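Local structure of oxidoreductase protein (Agrobacterium radiobacter, 5UI9) at residues 22-27 against 297-302; 30-35 against 50-55; 75-80 against 97-102; 123-128 against 312-317. The protein probably catalyses NAD-dependent oxidation or reduction of a small hydroxylated acid, as a Gfo/Idh/MocA-type dehydrogenase binding NAD+ and 2,3-dihydroxy-2-methylpropanoic acid. All coordinates share one frame; numbering follows the deposited sequence.

Contact 1 (22-27 against 297-302). With MG (magnesium ion), chain E.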
# COMPACT_ATOMS: atom_id res chain seq x y z
N HIS A 22 -27.06 14.24 -19.43
CA HIS A 22 -26.32 14.19 -20.70
C HIS A 22 -26.23 12.75 -21.19
O HIS A 22 -26.54 12.46 -22.35
CB HIS A 22 -24.89 14.73 -20.57
CG HIS A 22 -24.79 16.23 -20.57
ND1 HIS A 22 -25.21 17.00 -21.63
CD2 HIS A 22 -24.26 17.09 -19.67
CE1 HIS A 22 -24.98 18.27 -21.37
NE2 HIS A 22 -24.41 18.35 -20.18
N ALA A 23 -25.83 11.85 -20.29
CA ALA A 23 -25.66 10.43 -20.64
C ALA A 23 -26.97 9.76 -21.09
O ALA A 23 -26.95 8.96 -22.03
CB ALA A 23 -25.05 9.67 -19.48
N TRP A 24 -28.08 10.09 -20.45
CA TRP A 24 -29.38 9.52 -20.85
C TRP A 24 -29.76 9.87 -22.29
O TRP A 24 -30.40 9.06 -22.97
CB TRP A 24 -30.51 9.93 -19.89
CG TRP A 24 -30.52 9.19 -18.59
CD1 TRP A 24 -30.46 9.74 -17.35
CD2 TRP A 24 -30.61 7.78 -18.40
NE1 TRP A 24 -30.49 8.76 -16.40
CE2 TRP A 24 -30.58 7.55 -17.01
CE3 TRP A 24 -30.69 6.68 -19.26
CZ2 TRP A 24 -30.64 6.27 -16.47
CZ3 TRP A 24 -30.75 5.41 -18.72
CH2 TRP A 24 -30.72 5.21 -17.34
N LYS A 25 -29.38 11.06 -22.74
CA LYS A 25 -29.58 11.46 -24.13
C LYS A 25 -28.79 10.53 -25.07
O LYS A 25 -29.36 9.99 -26.01
CB LYS A 25 -29.21 12.94 -24.32
CG LYS A 25 -29.36 13.50 -25.73
CD LYS A 25 -30.11 14.83 -25.77
CE LYS A 25 -29.52 15.92 -24.88
NZ LYS A 25 -28.07 16.15 -25.13
N ASP A 26 -27.51 10.31 -24.76
CA ASP A 26 -26.65 9.36 -25.51
C ASP A 26 -27.07 7.89 -25.41
O ASP A 26 -26.76 7.12 -26.30
CB ASP A 26 -25.18 9.44 -25.04
CG ASP A 26 -24.47 10.72 -25.48
OD1 ASP A 26 -24.99 11.48 -26.32
OD2 ASP A 26 -23.35 10.94 -24.96
N VAL A 27 -27.72 7.48 -24.32
CA VAL A 27 -28.14 6.08 -24.16
C VAL A 27 -29.12 5.71 -25.28
O VAL A 27 -30.06 6.46 -25.55
CB VAL A 27 -28.80 5.81 -22.79
CG1 VAL A 27 -29.54 4.46 -22.77
CG2 VAL A 27 -27.77 5.86 -21.66
N ALA A 297 -21.72 4.31 -19.75
CA ALA A 297 -21.54 2.86 -19.71
C ALA A 297 -22.53 2.18 -18.76
O ALA A 297 -23.21 1.23 -19.15
CB ALA A 297 -20.10 2.50 -19.32
N ILE A 298 -22.63 2.68 -17.53
CA ILE A 298 -23.52 2.08 -16.54
C ILE A 298 -25.00 2.30 -16.89
O ILE A 298 -25.82 1.43 -16.64
CB ILE A 298 -23.19 2.50 -15.08
CG1 ILE A 298 -23.70 1.44 -14.10
CG2 ILE A 298 -23.75 3.87 -14.75
CD1 ILE A 298 -23.45 1.77 -12.64
N GLN A 299 -25.33 3.46 -17.46
CA GLN A 299 -26.72 3.75 -17.85
C GLN A 299 -27.16 2.97 -19.11
O GLN A 299 -28.31 2.55 -19.20
CB GLN A 299 -26.95 5.26 -17.97
CG GLN A 299 -26.92 5.93 -16.59
CD GLN A 299 -27.16 7.43 -16.59
OE1 GLN A 299 -27.10 8.05 -15.54
NE2 GLN A 299 -27.45 8.02 -17.76
N GLN A 300 -26.24 2.74 -20.04
CA GLN A 300 -26.50 1.80 -21.15
C GLN A 300 -26.63 0.37 -20.63
O GLN A 300 -27.49 -0.39 -21.11
CB GLN A 300 -25.39 1.85 -22.22
CG GLN A 300 -25.76 1.12 -23.52
CD GLN A 300 -26.91 1.78 -24.24
OE1 GLN A 300 -26.78 2.89 -24.73
NE2 GLN A 300 -28.06 1.10 -24.29
N HIS A 301 -25.77 -0.00 -19.68
CA HIS A 301 -25.83 -1.32 -19.05
C HIS A 301 -27.19 -1.54 -18.39
O HIS A 301 -27.85 -2.55 -18.65
CB HIS A 301 -24.68 -1.48 -18.04
CG HIS A 301 -24.75 -2.72 -17.21
ND1 HIS A 301 -24.35 -3.95 -17.67
CD2 HIS A 301 -25.15 -2.91 -15.93
CE1 HIS A 301 -24.51 -4.85 -16.72
NE2 HIS A 301 -24.99 -4.25 -15.65
N TRP A 302 -27.63 -0.58 -17.57
CA TRP A 302 -28.97 -0.61 -16.97
C TRP A 302 -30.06 -0.85 -18.01
O TRP A 302 -30.90 -1.73 -17.84
CB TRP A 302 -29.26 0.70 -16.22
CG TRP A 302 -30.73 0.89 -15.88
CD1 TRP A 302 -31.66 1.61 -16.60
CD2 TRP A 302 -31.44 0.35 -14.76
NE1 TRP A 302 -32.89 1.54 -16.00
CE2 TRP A 302 -32.79 0.78 -14.87
CE3 TRP A 302 -31.06 -0.45 -13.68
CZ2 TRP A 302 -33.76 0.44 -13.91
CZ3 TRP A 302 -32.03 -0.80 -12.73
CH2 TRP A 302 -33.36 -0.35 -12.86
MG MG E . -31.36 8.33 -24.98
O HOH W 1 -32.31 8.21 -27.11

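Contact 2 (30-35 against 50-55). With MG (magnesium ion), chain E.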
# COMPACT_ATOMS: atom_id res chain seq x y z
N ALA A 30 -33.39 4.38 -24.28
CA ALA A 30 -33.98 5.08 -23.13
C ALA A 30 -33.73 6.59 -23.18
O ALA A 30 -32.76 7.06 -23.79
CB ALA A 30 -33.44 4.51 -21.83
N GLY A 31 -34.64 7.33 -22.54
CA GLY A 31 -34.50 8.78 -22.35
C GLY A 31 -35.30 9.24 -21.15
O GLY A 31 -36.11 8.49 -20.61
N ILE A 32 -35.08 10.49 -20.75
CA ILE A 32 -35.76 11.07 -19.58
C ILE A 32 -37.02 11.85 -19.99
O ILE A 32 -36.92 12.80 -20.77
CB ILE A 32 -34.81 11.98 -18.77
CG1 ILE A 32 -33.58 11.18 -18.29
CG2 ILE A 32 -35.53 12.64 -17.60
CD1 ILE A 32 -33.87 10.00 -17.38
N ALA A 33 -38.17 11.44 -19.46
CA ALA A 33 -39.46 12.08 -19.74
C ALA A 33 -39.93 13.02 -18.63
O ALA A 33 -40.84 13.81 -18.85
CB ALA A 33 -40.53 11.01 -19.98
N ALA A 34 -39.32 12.93 -17.44
CA ALA A 34 -39.73 13.74 -16.29
C ALA A 34 -38.57 13.95 -15.33
O ALA A 34 -37.70 13.09 -15.21
CB ALA A 34 -40.90 13.09 -15.58
N ILE A 35 -38.55 15.10 -14.66
CA ILE A 35 -37.56 15.39 -13.63
C ILE A 35 -38.22 15.94 -12.37
O ILE A 35 -39.35 16.45 -12.41
CB ILE A 35 -36.44 16.34 -14.13
CG1 ILE A 35 -37.00 17.65 -14.71
CG2 ILE A 35 -35.56 15.65 -15.16
CD1 ILE A 35 -35.96 18.74 -14.85
N PHE A 50 -32.11 20.60 -20.75
CA PHE A 50 -32.38 19.32 -21.40
C PHE A 50 -33.76 19.19 -22.03
O PHE A 50 -34.12 18.12 -22.51
CB PHE A 50 -32.12 18.18 -20.41
CG PHE A 50 -30.67 18.04 -20.03
CD1 PHE A 50 -29.81 17.29 -20.81
CD2 PHE A 50 -30.17 18.71 -18.92
CE1 PHE A 50 -28.46 17.19 -20.48
CE2 PHE A 50 -28.83 18.61 -18.58
CZ PHE A 50 -27.98 17.85 -19.36
N GLY A 51 -34.53 20.28 -22.04
CA GLY A 51 -35.84 20.33 -22.71
C GLY A 51 -36.89 19.39 -22.13
O GLY A 51 -37.62 18.74 -22.87
N ILE A 52 -36.97 19.33 -20.79
CA ILE A 52 -37.91 18.42 -20.12
C ILE A 52 -39.16 19.21 -19.71
O ILE A 52 -39.06 20.16 -18.92
CB ILE A 52 -37.27 17.74 -18.88
CG1 ILE A 52 -35.85 17.20 -19.17
CG2 ILE A 52 -38.15 16.60 -18.37
CD1 ILE A 52 -35.76 16.02 -20.12
N GLU A 53 -40.31 18.84 -20.27
CA GLU A 53 -41.58 19.54 -20.01
C GLU A 53 -42.14 19.20 -18.63
O GLU A 53 -42.56 20.09 -17.90
CB GLU A 53 -42.62 19.22 -21.10
N ARG A 54 -42.16 17.91 -18.29
CA ARG A 54 -42.71 17.42 -17.03
C ARG A 54 -41.73 17.66 -15.87
O ARG A 54 -40.66 17.06 -15.82
CB ARG A 54 -43.05 15.94 -17.13
CG ARG A 54 -44.10 15.61 -18.18
CD ARG A 54 -44.47 14.13 -18.15
NE ARG A 54 -45.03 13.74 -16.85
CZ ARG A 54 -45.15 12.49 -16.40
NH1 ARG A 54 -44.77 11.44 -17.12
NH2 ARG A 54 -45.68 12.29 -15.19
N ARG A 55 -42.12 18.54 -14.95
CA ARG A 55 -41.25 18.98 -13.87
C ARG A 55 -42.01 18.96 -12.56
O ARG A 55 -43.08 19.56 -12.46
CB ARG A 55 -40.76 20.40 -14.16
CG ARG A 55 -39.98 20.52 -15.46
CD ARG A 55 -39.46 21.93 -15.68
NE ARG A 55 -39.00 22.12 -17.06
CZ ARG A 55 -38.43 23.23 -17.53
NH1 ARG A 55 -38.22 24.29 -16.74
NH2 ARG A 55 -38.05 23.28 -18.80
MG MG E . -31.36 8.33 -24.98
O HOH W 1 -32.31 8.21 -27.11

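Contact 3 (75-80 against 97-102). With NAD (nicotinamide-adenine-dinucleotide), chain C; 8A1 ((2S)-2,3-dihydroxy-2-methylpropanoic acid), chain D.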
# COMPACT_ATOMS: atom_id res chain seq x y z
N THR A 75 -30.30 12.04 -5.87
CA THR A 75 -30.27 12.89 -4.69
C THR A 75 -29.11 12.48 -3.79
O THR A 75 -28.48 11.45 -4.02
CB THR A 75 -31.57 12.79 -3.86
OG1 THR A 75 -31.72 11.47 -3.34
CG2 THR A 75 -32.79 13.16 -4.69
N THR A 76 -28.86 13.28 -2.76
CA THR A 76 -27.93 12.89 -1.70
C THR A 76 -28.55 11.75 -0.86
O THR A 76 -29.74 11.47 -0.98
CB THR A 76 -27.53 14.08 -0.81
OG1 THR A 76 -28.71 14.73 -0.31
CG2 THR A 76 -26.71 15.08 -1.62
N VAL A 77 -27.72 11.13 -0.03
CA VAL A 77 -28.08 9.89 0.68
C VAL A 77 -29.33 9.94 1.58
O VAL A 77 -30.02 8.93 1.75
CB VAL A 77 -26.87 9.36 1.49
CG1 VAL A 77 -26.58 10.25 2.70
CG2 VAL A 77 -27.07 7.90 1.89
N GLN A 78 -29.63 11.11 2.15
CA GLN A 78 -30.72 11.30 3.11
C GLN A 78 -32.06 10.76 2.59
O GLN A 78 -32.82 10.13 3.33
CB GLN A 78 -30.87 12.80 3.47
CG GLN A 78 -29.73 13.41 4.31
CD GLN A 78 -28.53 13.93 3.49
OE1 GLN A 78 -28.37 13.62 2.30
NE2 GLN A 78 -27.68 14.72 4.14
N SER A 79 -32.35 11.00 1.32
CA SER A 79 -33.63 10.61 0.73
C SER A 79 -33.62 9.30 -0.07
O SER A 79 -34.64 8.93 -0.64
CB SER A 79 -34.13 11.76 -0.14
OG SER A 79 -33.26 11.97 -1.22
N HIS A 80 -32.50 8.57 -0.10
CA HIS A 80 -32.41 7.34 -0.91
C HIS A 80 -33.40 6.26 -0.49
O HIS A 80 -34.09 5.69 -1.35
CB HIS A 80 -31.00 6.74 -0.91
CG HIS A 80 -30.01 7.53 -1.70
ND1 HIS A 80 -28.68 7.18 -1.77
CD2 HIS A 80 -30.13 8.67 -2.42
CE1 HIS A 80 -28.03 8.06 -2.51
NE2 HIS A 80 -28.89 8.97 -2.92
N GLN A 97 -28.16 6.36 -6.61
CA GLN A 97 -26.77 6.80 -6.47
C GLN A 97 -26.09 6.29 -5.21
O GLN A 97 -26.75 5.90 -4.25
CB GLN A 97 -26.68 8.34 -6.53
CG GLN A 97 -26.25 8.89 -7.89
CD GLN A 97 -24.80 8.62 -8.21
OE1 GLN A 97 -24.05 8.11 -7.36
NE2 GLN A 97 -24.39 8.95 -9.43
N LYS A 98 -24.76 6.30 -5.22
CA LYS A 98 -23.97 6.07 -4.01
C LYS A 98 -23.93 7.37 -3.20
O LYS A 98 -24.24 8.43 -3.75
CB LYS A 98 -22.54 5.54 -4.29
CG LYS A 98 -21.73 6.16 -5.43
CD LYS A 98 -21.37 7.64 -5.27
CE LYS A 98 -20.46 7.89 -4.07
NZ LYS A 98 -19.87 9.26 -4.10
N PRO A 99 -23.64 7.31 -1.89
CA PRO A 99 -23.71 6.09 -1.08
C PRO A 99 -25.13 5.51 -1.09
O PRO A 99 -26.10 6.26 -0.97
CB PRO A 99 -23.37 6.58 0.33
CG PRO A 99 -22.98 8.02 0.21
CD PRO A 99 -23.59 8.52 -1.06
N PHE A 100 -25.24 4.19 -1.22
CA PHE A 100 -26.53 3.50 -1.36
C PHE A 100 -27.52 3.94 -0.27
O PHE A 100 -28.60 4.46 -0.57
CB PHE A 100 -26.29 1.98 -1.35
CG PHE A 100 -27.50 1.12 -1.65
CD1 PHE A 100 -28.65 1.61 -2.28
CD2 PHE A 100 -27.44 -0.24 -1.34
CE1 PHE A 100 -29.72 0.77 -2.55
CE2 PHE A 100 -28.51 -1.08 -1.62
CZ PHE A 100 -29.65 -0.58 -2.22
N ALA A 101 -27.09 3.78 0.98
CA ALA A 101 -27.88 4.10 2.15
C ALA A 101 -27.01 4.73 3.23
O ALA A 101 -25.79 4.82 3.07
CB ALA A 101 -28.54 2.84 2.69
N LYS A 102 -27.65 5.15 4.32
CA LYS A 102 -26.95 5.66 5.50
C LYS A 102 -26.30 4.54 6.33
O LYS A 102 -25.32 4.78 7.03
CB LYS A 102 -27.91 6.45 6.40
CG LYS A 102 -28.34 7.78 5.81
CD LYS A 102 -29.35 8.50 6.71
CE LYS A 102 -29.19 10.01 6.62
NZ LYS A 102 -30.40 10.74 7.11
PA NAD C . -26.39 17.95 -4.92
O1A NAD C . -26.73 18.45 -3.54
O2A NAD C . -25.65 18.84 -5.89
O5B NAD C . -27.74 17.48 -5.63
C5B NAD C . -28.81 16.85 -4.92
C4B NAD C . -30.10 17.42 -5.48
O4B NAD C . -31.19 16.62 -5.02
C3B NAD C . -30.37 18.84 -5.00
O3B NAD C . -30.67 19.67 -6.13
C2B NAD C . -31.54 18.73 -4.04
O2B NAD C . -32.41 19.86 -4.12
C1B NAD C . -32.23 17.46 -4.51
N9A NAD C . -32.97 16.66 -3.50
C8A NAD C . -32.53 16.23 -2.30
N7A NAD C . -33.50 15.49 -1.69
C5A NAD C . -34.56 15.43 -2.52
C6A NAD C . -35.91 14.81 -2.51
N6A NAD C . -36.35 14.09 -1.46
N1A NAD C . -36.70 14.99 -3.60
C2A NAD C . -36.30 15.71 -4.67
N3A NAD C . -35.09 16.30 -4.74
C4A NAD C . -34.19 16.19 -3.72
O3 NAD C . -25.60 16.56 -4.77
PN NAD C . -24.60 15.97 -5.89
O1N NAD C . -23.22 16.56 -5.71
O2N NAD C . -25.25 16.04 -7.24
O5D NAD C . -24.53 14.46 -5.38
C5D NAD C . -25.71 13.66 -5.36
C4D NAD C . -25.29 12.21 -5.17
O4D NAD C . -24.45 11.83 -6.26
C3D NAD C . -24.51 12.01 -3.88
O3D NAD C . -25.03 10.88 -3.17
C2D NAD C . -23.08 11.77 -4.34
O2D NAD C . -22.37 10.84 -3.52
C1D NAD C . -23.26 11.23 -5.76
N1N NAD C . -22.14 11.46 -6.68
C2N NAD C . -21.74 10.41 -7.43
C3N NAD C . -20.70 10.51 -8.34
C7N NAD C . -20.32 9.28 -9.13
O7N NAD C . -21.20 8.49 -9.46
N7N NAD C . -19.05 9.06 -9.46
C4N NAD C . -20.04 11.73 -8.48
C5N NAD C . -20.46 12.82 -7.70
C6N NAD C . -21.52 12.66 -6.81
OXT 8A1 D . -17.08 10.46 -7.96
C 8A1 D . -17.50 10.56 -6.79
O 8A1 D . -18.35 9.77 -6.31
CA 8A1 D . -16.97 11.66 -5.90
CB 8A1 D . -15.81 11.05 -5.11
O1 8A1 D . -15.09 12.05 -4.37
O2 8A1 D . -18.00 12.12 -5.01
C3 8A1 D . -16.52 12.85 -6.75

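Contact 4 (123-128 against 312-317). With NAD (nicotinamide-adenine-dinucleotide), chain C.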
# COMPACT_ATOMS: atom_id res chain seq x y z
N VAL A 123 -27.47 0.06 -8.03
CA VAL A 123 -26.74 1.19 -7.47
C VAL A 123 -25.90 1.81 -8.58
O VAL A 123 -25.21 1.09 -9.32
CB VAL A 123 -25.86 0.78 -6.27
CG1 VAL A 123 -25.10 1.99 -5.70
CG2 VAL A 123 -26.74 0.14 -5.21
N HIS A 124 -25.99 3.12 -8.74
CA HIS A 124 -25.14 3.81 -9.70
C HIS A 124 -23.74 3.86 -9.08
O HIS A 124 -23.36 4.83 -8.42
CB HIS A 124 -25.68 5.20 -10.05
CG HIS A 124 -24.99 5.85 -11.21
ND1 HIS A 124 -25.65 6.27 -12.34
CD2 HIS A 124 -23.68 6.17 -11.40
CE1 HIS A 124 -24.79 6.81 -13.18
NE2 HIS A 124 -23.59 6.76 -12.64
N GLU A 125 -22.99 2.78 -9.29
CA GLU A 125 -21.62 2.65 -8.83
C GLU A 125 -20.74 2.53 -10.07
O GLU A 125 -20.55 1.43 -10.61
CB GLU A 125 -21.52 1.42 -7.91
CG GLU A 125 -20.13 1.11 -7.38
CD GLU A 125 -19.38 2.34 -6.91
OE1 GLU A 125 -19.80 2.95 -5.89
OE2 GLU A 125 -18.39 2.71 -7.57
N ASN A 126 -20.22 3.68 -10.53
CA ASN A 126 -19.68 3.80 -11.90
C ASN A 126 -18.16 3.65 -12.05
O ASN A 126 -17.66 3.58 -13.18
CB ASN A 126 -20.20 5.09 -12.60
CG ASN A 126 -19.86 6.39 -11.87
OD1 ASN A 126 -18.84 6.49 -11.19
ND2 ASN A 126 -20.71 7.40 -12.02
N PHE A 127 -17.42 3.54 -10.94
CA PHE A 127 -15.95 3.46 -11.00
C PHE A 127 -15.48 2.17 -11.67
O PHE A 127 -14.61 2.21 -12.53
CB PHE A 127 -15.31 3.64 -9.62
CG PHE A 127 -14.95 5.06 -9.31
CD1 PHE A 127 -15.90 6.06 -9.39
CD2 PHE A 127 -13.65 5.40 -8.92
CE1 PHE A 127 -15.57 7.38 -9.11
CE2 PHE A 127 -13.32 6.72 -8.63
CZ PHE A 127 -14.27 7.71 -8.73
N ARG A 128 -16.09 1.03 -11.32
CA ARG A 128 -15.79 -0.24 -12.00
C ARG A 128 -16.11 -0.23 -13.51
O ARG A 128 -15.58 -1.05 -14.26
CB ARG A 128 -16.49 -1.42 -11.33
CG ARG A 128 -18.01 -1.45 -11.51
CD ARG A 128 -18.57 -2.84 -11.27
NE ARG A 128 -18.54 -3.21 -9.86
CZ ARG A 128 -19.02 -4.35 -9.36
NH1 ARG A 128 -19.58 -5.26 -10.15
NH2 ARG A 128 -18.95 -4.57 -8.06
N THR A 312 -28.34 -6.56 -13.01
CA THR A 312 -27.23 -5.62 -13.21
C THR A 312 -25.99 -6.01 -12.40
O THR A 312 -26.06 -6.78 -11.45
CB THR A 312 -27.64 -4.16 -12.89
OG1 THR A 312 -28.12 -4.07 -11.54
CG2 THR A 312 -28.72 -3.68 -13.86
N SER A 313 -24.86 -5.44 -12.80
CA SER A 313 -23.54 -5.76 -12.23
C SER A 313 -23.43 -5.20 -10.82
O SER A 313 -22.96 -5.89 -9.91
CB SER A 313 -22.43 -5.19 -13.14
OG SER A 313 -21.14 -5.38 -12.60
N THR A 314 -23.87 -3.96 -10.63
CA THR A 314 -23.92 -3.34 -9.30
C THR A 314 -25.37 -3.26 -8.80
O THR A 314 -25.85 -2.20 -8.39
CB THR A 314 -23.25 -1.96 -9.29
OG1 THR A 314 -23.91 -1.10 -10.24
CG2 THR A 314 -21.77 -2.09 -9.65
N SER A 315 -26.04 -4.41 -8.82
CA SER A 315 -27.40 -4.51 -8.32
C SER A 315 -27.37 -4.18 -6.83
O SER A 315 -26.32 -4.26 -6.19
CB SER A 315 -27.95 -5.93 -8.53
OG SER A 315 -27.22 -6.87 -7.75
N GLY A 316 -28.52 -3.78 -6.30
CA GLY A 316 -28.65 -3.50 -4.87
C GLY A 316 -28.07 -4.61 -4.02
O GLY A 316 -27.31 -4.35 -3.08
N ALA A 317 -28.40 -5.86 -4.39
CA ALA A 317 -27.92 -7.06 -3.70
C ALA A 317 -26.40 -7.20 -3.75
O ALA A 317 -25.77 -7.46 -2.71
CB ALA A 317 -28.59 -8.31 -4.29
PA NAD C . -26.39 17.95 -4.92
O1A NAD C . -26.73 18.45 -3.54
O2A NAD C . -25.65 18.84 -5.89
O5B NAD C . -27.74 17.48 -5.63
C5B NAD C . -28.81 16.85 -4.92
C4B NAD C . -30.10 17.42 -5.48
O4B NAD C . -31.19 16.62 -5.02
C3B NAD C . -30.37 18.84 -5.00
O3B NAD C . -30.67 19.67 -6.13
C2B NAD C . -31.54 18.73 -4.04
O2B NAD C . -32.41 19.86 -4.12
C1B NAD C . -32.23 17.46 -4.51
N9A NAD C . -32.97 16.66 -3.50
C8A NAD C . -32.53 16.23 -2.30
N7A NAD C . -33.50 15.49 -1.69
C5A NAD C . -34.56 15.43 -2.52
C6A NAD C . -35.91 14.81 -2.51
N6A NAD C . -36.35 14.09 -1.46
N1A NAD C . -36.70 14.99 -3.60
C2A NAD C . -36.30 15.71 -4.67
N3A NAD C . -35.09 16.30 -4.74
C4A NAD C . -34.19 16.19 -3.72
O3 NAD C . -25.60 16.56 -4.77
PN NAD C . -24.60 15.97 -5.89
O1N NAD C . -23.22 16.56 -5.71
O2N NAD C . -25.25 16.04 -7.24
O5D NAD C . -24.53 14.46 -5.38
C5D NAD C . -25.71 13.66 -5.36
C4D NAD C . -25.29 12.21 -5.17
O4D NAD C . -24.45 11.83 -6.26
C3D NAD C . -24.51 12.01 -3.88
O3D NAD C . -25.03 10.88 -3.17
C2D NAD C . -23.08 11.77 -4.34
O2D NAD C . -22.37 10.84 -3.52
C1D NAD C . -23.26 11.23 -5.76
N1N NAD C . -22.14 11.46 -6.68
C2N NAD C . -21.74 10.41 -7.43
C3N NAD C . -20.70 10.51 -8.34
C7N NAD C . -20.32 9.28 -9.13
O7N NAD C . -21.20 8.49 -9.46
N7N NAD C . -19.05 9.06 -9.46
C4N NAD C . -20.04 11.73 -8.48
C5N NAD C . -20.46 12.82 -7.70
C6N NAD C . -21.52 12.66 -6.81

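Contact 1 (22-27 against 297-302)
Trp24 and Gln299 form the centre of a helix-helix packing that joins helix 17-26 of the Rossmann domain to helix 289-308. The axes of the two short segments come within 9.3 Å and cross at -50°.

The main interaction is an amide-on-ring stack. The carboxamide of Gln299 lies nearly flat on the indole, the two planes 15° apart, with NE2 3.1 Å above the plane and over its centre. An extended chain beyond CG carries the amide there, and its NE2 is spent on Gln20 O. Nearer the root of the same side chain, Gln299 CB makes a CH-pi contact, 3.9 Å from the centroid of the six-membered ring of Trp24. The indole is also held by its own nitrogen, since NE1 bonds to Asp72.

Apolar contacts complete the interface. Trp302 CD1 meets Trp24 CH2 at 3.8 Å, close to the Trp24 ring plane, and Val27 CG2 lies 3.8 Å from Gln299 CB.

A polar side chain closes the flank: Gln300 runs antiparallel alongside Val27, its OE1 3.5 Å from Val27 CA and its NE2 bonded to Lys28 O.

Metal coordination fixes the end of the first helix. Two carbonyls around its last turn, joined by Ala30 O and a water, bind the magnesium ion: Trp24 O at 2.4 Å and Val27 O at 2.3 Å.

Contact 2 (30-35 against 50-55)
Ile35 and Arg54 supply the backbone bond that pairs two parallel strands, 30-36 and 54-56, which with helix 40-50 between them make a beta-alpha-beta unit of the Rossmann fold. Ile35 N donates to Arg54 O over 3.1 Å at 166°, and Ile35 bridges Arg55 in parallel register. A CA-H...O contact from Arg55 CA to Ile35 O, 3.5 Å long, supports the pairing.

Around this bond, Ile52 fills the approach to the strand. Its CG2 lies 4.0 Å from Ile35 CG1, a branch that chi1 of 55° sets between the backbone N and carbonyl carbon. The other arm of Ile52 reaches back along strand 30-36, placing CD1 3.5 Å from Ile32 O. On the face of the sheet that bears Ala34, Arg54 lays its aliphatic chain beside the Ala33 carbonyl, CB to Ala33 O measuring 3.5 Å. The bend at chi3 lays one face of the guanidinium toward Ala34 CB, which sits toward its rim, while NH2 is held by Tyr56 OH and Gly66 O.

In the outer shell, Gly51, with phi of 64°, closes helix 40-50 in a Schellman motif and delivers Ile52 to the strand, where Met21 of helix 17-26 packs on both Ile52 and Ile32. Leu43 and Val46 press on Ile35 from helix 40-50. At the far end of strand 30-36, Ala30 O binds the magnesium ion at 2.2 Å. Asp48 forms a salt bridge with Arg55 NH2, and Arg55 NE bonds in its guanidinium plane to Ile52 O at 2.7 Å.

Contact 3 (75-80 against 97-102)
Thr75 opens the contact with its carbonyl oxygen 4.4 Å from Gln97 CB, while its CG2 touches the adenine of NAD. Thr76 turns from the facing loop and sets CG2 against the pyrophosphate. Val77 then drives its CG2, anti to the backbone N, into the bend of the other loop, 3.4 Å from both Pro99 O and Ala101 C. Gln78 crosses Lys102 at about a right angle, and Ser79 CB returns to the adenine amino group.

His80 ends the walk, held at both ring nitrogens. ND1 bonds to Phe100 O at 3.0 Å, with a weak second bond to Pro99 O, and NE2 bonds to Thr75 O at 2.7 Å; Phe100 O and Thr75 O lie near the ring plane, each nitrogen above its carbonyl plane. Val77 CA covers one face.

Gln97-Lys98-Pro99, with a cis bond between Lys98 and Pro99, resembles the EKP motif of Gfo/Idh/MocA enzymes. Lys98 O takes NAD O3D at 2.6 Å, and Lys98 NZ reaches a carboxylate oxygen of the bound acid at 2.7 Å and Asp178. With both nitrogens facing carbonyl acceptors, the His80 ring is probably doubly protonated and cationic, tying the two cofactor loops together.

Contact 4 (123-128 against 312-317)
Thr314 meets Val123 and Arg128 through its two branches, which one torsion directs. With chi1 at 59°, OG1 sits between the backbone N and carbonyl carbon and gives its proton to Val123 O, 2.7 Å away and in the carbonyl plane. The same rotation sends CG2 over the guanidinium of Arg128, 3.4 Å above its plane and toward the rim. Arg128 comes from the opposite direction: CG takes the position between N and carbonyl carbon (chi1 70°), and a bend at chi3 swings the group across. Ser313 OG accepts Arg128 NH1 at 2.9 Å, tilted 21° from the guanidinium plane.

Backbone pairing adds a second grip, Val123 N to Thr314 O at 2.8 Å, so this threonine holds Val123 at both amide and carbonyl. Val123 CG2 packs near Gly316 CA. The Glu125 carbonyl oxygen, buried by this contact, has no polar partner in the model. Arg128 NE forms a salt bridge with Asp185, so a second nitrogen of the group is held, and Glu125 OE2 bonds to His182 of the acid pocket.

On the cofactor side, Asn126 bonds through ND2 to His124 NE2 at 3.0 Å, and its OD1 accepts the NAD amide N7N at 3.1 Å. Ser315, the N-cap of helix 316-335, accepts from Asp318 N with OG, which also bonds to Glu311.

The whole is the edge of a Rossmann sheet: strand 121-124, one of its two outermost strands within this chain, is flanked by the N-terminus of a late helix, and the turn that follows the strand reaches the nicotinamide carboxamide.

In the fold
Contacts 1, 3 and 4 are buried, whereas contact 2 is only partly so, at the outer strand of the parallel sheet whose opposite edge belongs to contact 4. Contacts 1 and 2 share the magnesium ion and meet where Trp24 packs on Ile32. Contacts 3 and 4 share NAD and touch through Phe100 against Val123. Contact 1 joins contact 4 through helix 289-308, with a probable hydrogen bond between the His301 ring and the backbone N of Ser313. The chemistry shifts accordingly: amide-on-ring stacking and apolar packing between helices, parallel backbone pairing in contact 2, histidine-to-carbonyl bonds between cofactor loops, and hydroxyl and guanidinium bonding in contact 4.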